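Local coordinates for protein NalD (Pseudomonas aeruginosa PAO1, PDB 5DAJ) that represses expression of the MexAB-OprM multidrug efflux pump as a secondary TetR-family regulator, and releases that repression on binding novobiocin, at residues V42-G45 with A46-H50; L100-E103 with K104-R107. All coordinates share one frame; numbering follows the deposited sequence.

How the interactions relate
Both contacts are local, each made within one continuous run of chain, and they come in series without nesting or crossing. Interaction 1 comes first, where the chain leaves the turn after helix 33-40 and enters helix 44-51, the second helix of the predicted helix-turn-helix. Interaction 2 follows at the break between helix 84-101 and helix 103-114, in the C-terminal region. Their centres lie 27 Å apart and their nearest atoms about 15 Å, so they do not touch. Helix 6-26 relates them: Val42, Val47 and His50 pack on its early part, while Lys104 and Arg107 reach Glu20 further along it.

Interaction 1. Residues V42-G45 with A46-H50; sequences VTRG and AVYWH
Thr43 caps the N terminus of helix 44-51 by taking the backbone N-H of Ala46 on its side-chain hydroxyl, and it opens the second helix of the predicted helix-turn-helix, the one that TetR-family repressors generally use to read DNA. The Ala46 N to Thr43 OG1 distance is 3.2 Å. A chi1 of 64° sets OG1 between the threonine's own N and carbonyl carbon, over the start of the helix, where it also touches the Ala46 methyl. Ala46 N has a second, weak bond to Thr43 O, and Val47 N makes another weak one to the same carbonyl.

On the inner side Val42 points at the first turn. Its CG1 meets Ala46 CB at 3.7 Å and Val47 CG2 at 4.1 Å. Val47 is buried: its side chain also packs on Leu33 and Ala37 of helix 33-40 and on Ile15 of helix 6-26, so Val47 joins the start of the helix to helices 6-26 and 33-40.

Arg44 and Tyr48, an exposed pair, run side by side, pointing the same way; Arg44 also touches Glu34 and Tyr48 touches Leu33, both of helix 33-40. The arginine leaves with CG anti to its backbone N (chi1 176°) and stays extended to NE, which lies 3.6 Å from Tyr48 CE2. The guanidinium and ring planes are 74° apart, so the two groups are far from a parallel stack. The ring edge faces back to the main chain, with Tyr48 CD2 3.2 Å from Arg44 O and that oxygen in the ring plane. Arg44 O also receives a weak, nearly straight bond from Tyr48 N. One residue further on, Trp49 N bonds to Gly45 O at 2.8 Å.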
loop_
_atom_site.group_PDB
_atom_site.type_symbol
_atom_site.label_atom_id
_atom_site.label_comp_id
_atom_site.label_asym_id
_atom_site.label_seq_id
_atom_site.Cartn_x
_atom_site.Cartn_y
_atom_site.Cartn_z
ATOM N N VAL A 42 -11.493 -7.846 31.120
ATOM C CA VAL A 42 -10.196 -8.145 31.718
ATOM C C VAL A 42 -9.615 -6.874 32.349
ATOM O O VAL A 42 -9.991 -5.767 31.984
ATOM C CB VAL A 42 -9.266 -8.796 30.640
ATOM C CG1 VAL A 42 -7.839 -8.262 30.653
ATOM C CG2 VAL A 42 -9.258 -10.312 30.783
ATOM N N THR A 43 -8.684 -7.053 33.281
ATOM C CA THR A 43 -8.000 -5.920 33.941
ATOM C C THR A 43 -6.920 -5.322 33.045
ATOM O O THR A 43 -6.262 -6.045 32.283
ATOM C CB THR A 43 -7.328 -6.333 35.268
ATOM O OG1 THR A 43 -6.288 -7.298 35.017
ATOM C CG2 THR A 43 -8.353 -6.925 36.224
ATOM N N ARG A 44 -6.668 -4.027 33.217
ATOM C CA ARG A 44 -5.636 -3.294 32.488
ATOM C C ARG A 44 -4.248 -3.822 32.755
ATOM O O ARG A 44 -3.401 -3.764 31.930
ATOM C CB ARG A 44 -5.711 -1.818 32.791
ATOM C CG ARG A 44 -4.620 -1.000 32.148
ATOM C CD ARG A 44 -4.924 0.479 32.242
ATOM N NE ARG A 44 -3.745 1.320 32.074
ATOM C CZ ARG A 44 -3.294 2.192 32.971
ATOM N NH1 ARG A 44 -3.905 2.370 34.129
ATOM N NH2 ARG A 44 -2.221 2.894 32.706
ATOM N N GLY A 45 -4.037 -4.338 33.939
ATOM C CA GLY A 45 -2.802 -5.023 34.319
ATOM C C GLY A 45 -2.529 -6.298 33.552
ATOM O O GLY A 45 -1.385 -6.581 33.192
ATOM N N ALA A 46 -3.578 -7.079 33.309
ATOM C CA ALA A 46 -3.458 -8.340 32.544
ATOM C C ALA A 46 -2.991 -8.125 31.100
ATOM O O ALA A 46 -2.209 -8.922 30.562
ATOM C CB ALA A 46 -4.776 -9.093 32.555
ATOM N N VAL A 47 -3.489 -7.066 30.473
ATOM C CA VAL A 47 -3.093 -6.714 29.090
ATOM C C VAL A 47 -1.611 -6.359 29.038
ATOM O O VAL A 47 -0.838 -6.950 28.269
ATOM C CB VAL A 47 -3.912 -5.532 28.538
ATOM C CG1 VAL A 47 -3.342 -5.049 27.209
ATOM C CG2 VAL A 47 -5.372 -5.922 28.366
ATOM N N TYR A 48 -1.232 -5.403 29.880
ATOM C CA TYR A 48 0.178 -5.037 30.082
ATOM C C TYR A 48 1.060 -6.252 30.436
ATOM O O TYR A 48 2.177 -6.386 29.932
ATOM C CB TYR A 48 0.300 -3.931 31.128
ATOM C CG TYR A 48 0.126 -2.531 30.573
ATOM C CD1 TYR A 48 1.173 -1.888 29.922
ATOM C CD2 TYR A 48 -1.078 -1.842 30.734
ATOM C CE1 TYR A 48 1.025 -0.605 29.428
ATOM C CE2 TYR A 48 -1.239 -0.554 30.253
ATOM C CZ TYR A 48 -0.180 0.067 29.606
ATOM O OH TYR A 48 -0.334 1.360 29.149
ATOM N N TRP A 49 0.514 -7.158 31.221
ATOM C CA TRP A 49 1.171 -8.370 31.635
ATOM C C TRP A 49 1.482 -9.335 30.500
ATOM O O TRP A 49 2.553 -9.876 30.413
ATOM C CB TRP A 49 0.287 -9.043 32.665
ATOM C CG TRP A 49 0.890 -10.202 33.299
ATOM C CD1 TRP A 49 0.529 -11.469 33.134
ATOM C CD2 TRP A 49 1.962 -10.212 34.228
ATOM N NE1 TRP A 49 1.309 -12.290 33.870
ATOM C CE2 TRP A 49 2.208 -11.533 34.555
ATOM C CE3 TRP A 49 2.754 -9.230 34.799
ATOM C CZ2 TRP A 49 3.192 -11.901 35.429
ATOM C CZ3 TRP A 49 3.722 -9.601 35.659
ATOM C CH2 TRP A 49 3.941 -10.920 35.963
ATOM N N HIS A 50 0.520 -9.552 29.628
ATOM C CA HIS A 50 0.657 -10.446 28.469
ATOM C C HIS A 50 1.362 -9.854 27.256
ATOM O O HIS A 50 2.006 -10.589 26.491
ATOM C CB HIS A 50 -0.718 -10.968 28.040
ATOM C CG HIS A 50 -1.291 -11.939 29.013
ATOM N ND1 HIS A 50 -0.658 -13.126 29.313
ATOM C CD2 HIS A 50 -2.404 -11.897 29.780
ATOM C CE1 HIS A 50 -1.377 -13.789 30.200
ATOM N NE2 HIS A 50 -2.437 -13.061 30.507
#

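Interaction 2. Residues L100-E103 with K104-R107; sequences LTQE and KKRR
This is a local contact round a helix-to-helix turn, in which Arg106 reaches back across the junction between helix 84-101 and helix 103-114 in the C-terminal region of this TetR-family repressor. Gln102 leaves the first helix and sits at the N-cap position of the second. The guanidinium of Arg106 grips the end of the first helix: NH2 donates to Leu100 O at 2.9 Å, with the acceptor in the guanidinium plane, and NE bonds to Leu99 O. A bend at chi3 (-40°) turns the group back toward these two carbonyls, which together fix its orientation. Glu103 CA lies over one guanidinium face, 3.6 Å above its plane. The Glu103 side chain crosses here with CG 3.5 Å from Arg106 NH1, yet its carboxylate makes no salt bridge with this arginine.

Glu103 and Arg107 run alongside each other, pointing the same way and touching through aliphatic carbons, with CG of Glu103 3.8 Å from CD of Arg107. The charged end of Arg107 is taken up by Glu20 of helix 6-26, which also forms a salt bridge with Lys104, so this turn is tied to the long N-terminal helix. Lys105 crosses Gln102 obliquely, its CD 3.7 Å from Gln102 OE1, and its chain goes on to Val65 and to Phe174 of helix 159-179. The backbone starts the new helix with two nearly straight bonds, Arg106 N to Gln102 O at 3.0 Å and Arg107 N to Glu103 O at 2.8 Å.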
loop_
_atom_site.group_PDB
_atom_site.type_symbol
_atom_site.label_atom_id
_atom_site.label_comp_id
_atom_site.label_asym_id
_atom_site.label_seq_id
_atom_site.Cartn_x
_atom_site.Cartn_y
_atom_site.Cartn_z
ATOM N N LEU A 100 -10.508 -13.278 0.286
ATOM C CA LEU A 100 -11.917 -13.672 0.389
ATOM C C LEU A 100 -12.124 -14.811 1.374
ATOM O O LEU A 100 -12.990 -14.739 2.246
ATOM C CB LEU A 100 -12.482 -14.092 -0.981
ATOM C CG LEU A 100 -13.073 -13.004 -1.886
ATOM C CD1 LEU A 100 -13.535 -13.650 -3.187
ATOM C CD2 LEU A 100 -14.227 -12.247 -1.235
ATOM N N THR A 101 -11.338 -15.866 1.214
ATOM C CA THR A 101 -11.560 -17.115 1.963
ATOM C C THR A 101 -11.225 -17.070 3.470
ATOM O O THR A 101 -11.680 -17.936 4.216
ATOM C CB THR A 101 -10.798 -18.297 1.331
ATOM O OG1 THR A 101 -9.405 -17.994 1.277
ATOM C CG2 THR A 101 -11.315 -18.583 -0.073
ATOM N N GLN A 102 -10.452 -16.076 3.906
ATOM C CA GLN A 102 -10.031 -15.966 5.318
ATOM C C GLN A 102 -10.387 -14.615 5.948
ATOM O O GLN A 102 -9.612 -13.661 5.857
ATOM C CB GLN A 102 -8.534 -16.211 5.434
ATOM C CG GLN A 102 -8.123 -17.644 5.141
ATOM C CD GLN A 102 -6.611 -17.820 5.077
ATOM O OE1 GLN A 102 -5.862 -17.101 5.747
ATOM N NE2 GLN A 102 -6.153 -18.769 4.265
ATOM N N GLU A 103 -11.556 -14.551 6.588
ATOM C CA GLU A 103 -12.058 -13.314 7.205
ATOM C C GLU A 103 -11.091 -12.724 8.238
ATOM O O GLU A 103 -10.901 -11.504 8.266
ATOM C CB GLU A 103 -13.420 -13.531 7.867
ATOM C CG GLU A 103 -14.052 -12.248 8.412
ATOM C CD GLU A 103 -15.482 -12.414 8.913
ATOM O OE1 GLU A 103 -15.995 -11.450 9.524
ATOM O OE2 GLU A 103 -16.100 -13.486 8.703
ATOM N N LYS A 104 -10.498 -13.581 9.072
ATOM C CA LYS A 104 -9.548 -13.112 10.092
ATOM C C LYS A 104 -8.378 -12.367 9.436
ATOM O O LYS A 104 -8.014 -11.266 9.877
ATOM C CB LYS A 104 -8.979 -14.240 10.961
ATOM C CG LYS A 104 -8.394 -13.723 12.273
ATOM C CD LYS A 104 -7.747 -14.814 13.122
ATOM C CE LYS A 104 -7.395 -14.331 14.539
ATOM N NZ LYS A 104 -8.553 -13.942 15.392
ATOM N N LYS A 105 -7.814 -12.979 8.388
ATOM C CA LYS A 105 -6.730 -12.379 7.590
ATOM C C LYS A 105 -7.154 -11.029 7.024
ATOM O O LYS A 105 -6.431 -10.042 7.128
ATOM C CB LYS A 105 -6.311 -13.300 6.430
ATOM C CG LYS A 105 -4.941 -13.004 5.800
ATOM C CD LYS A 105 -4.766 -13.760 4.472
ATOM C CE LYS A 105 -3.371 -14.329 4.254
ATOM N NZ LYS A 105 -2.452 -13.355 3.603
ATOM N N ARG A 106 -8.335 -11.012 6.417
ATOM C CA ARG A 106 -8.886 -9.799 5.815
ATOM C C ARG A 106 -8.988 -8.696 6.871
ATOM O O ARG A 106 -8.484 -7.599 6.652
ATOM C CB ARG A 106 -10.255 -10.064 5.183
ATOM C CG ARG A 106 -10.829 -8.894 4.390
ATOM C CD ARG A 106 -12.304 -9.091 4.099
ATOM N NE ARG A 106 -12.620 -10.481 3.737
ATOM C CZ ARG A 106 -13.560 -11.250 4.299
ATOM N NH1 ARG A 106 -14.368 -10.795 5.259
ATOM N NH2 ARG A 106 -13.711 -12.499 3.869
ATOM N N ARG A 107 -9.602 -9.015 8.007
ATOM C CA ARG A 107 -9.795 -8.045 9.098
ATOM C C ARG A 107 -8.468 -7.447 9.599
ATOM O O ARG A 107 -8.316 -6.224 9.674
ATOM C CB ARG A 107 -10.567 -8.671 10.269
ATOM C CG ARG A 107 -12.031 -8.972 9.956
ATOM C CD ARG A 107 -12.713 -9.823 11.032
ATOM N NE ARG A 107 -12.607 -9.244 12.373
ATOM C CZ ARG A 107 -13.438 -8.348 12.914
ATOM N NH1 ARG A 107 -14.499 -7.889 12.260
ATOM N NH2 ARG A 107 -13.207 -7.897 14.143
#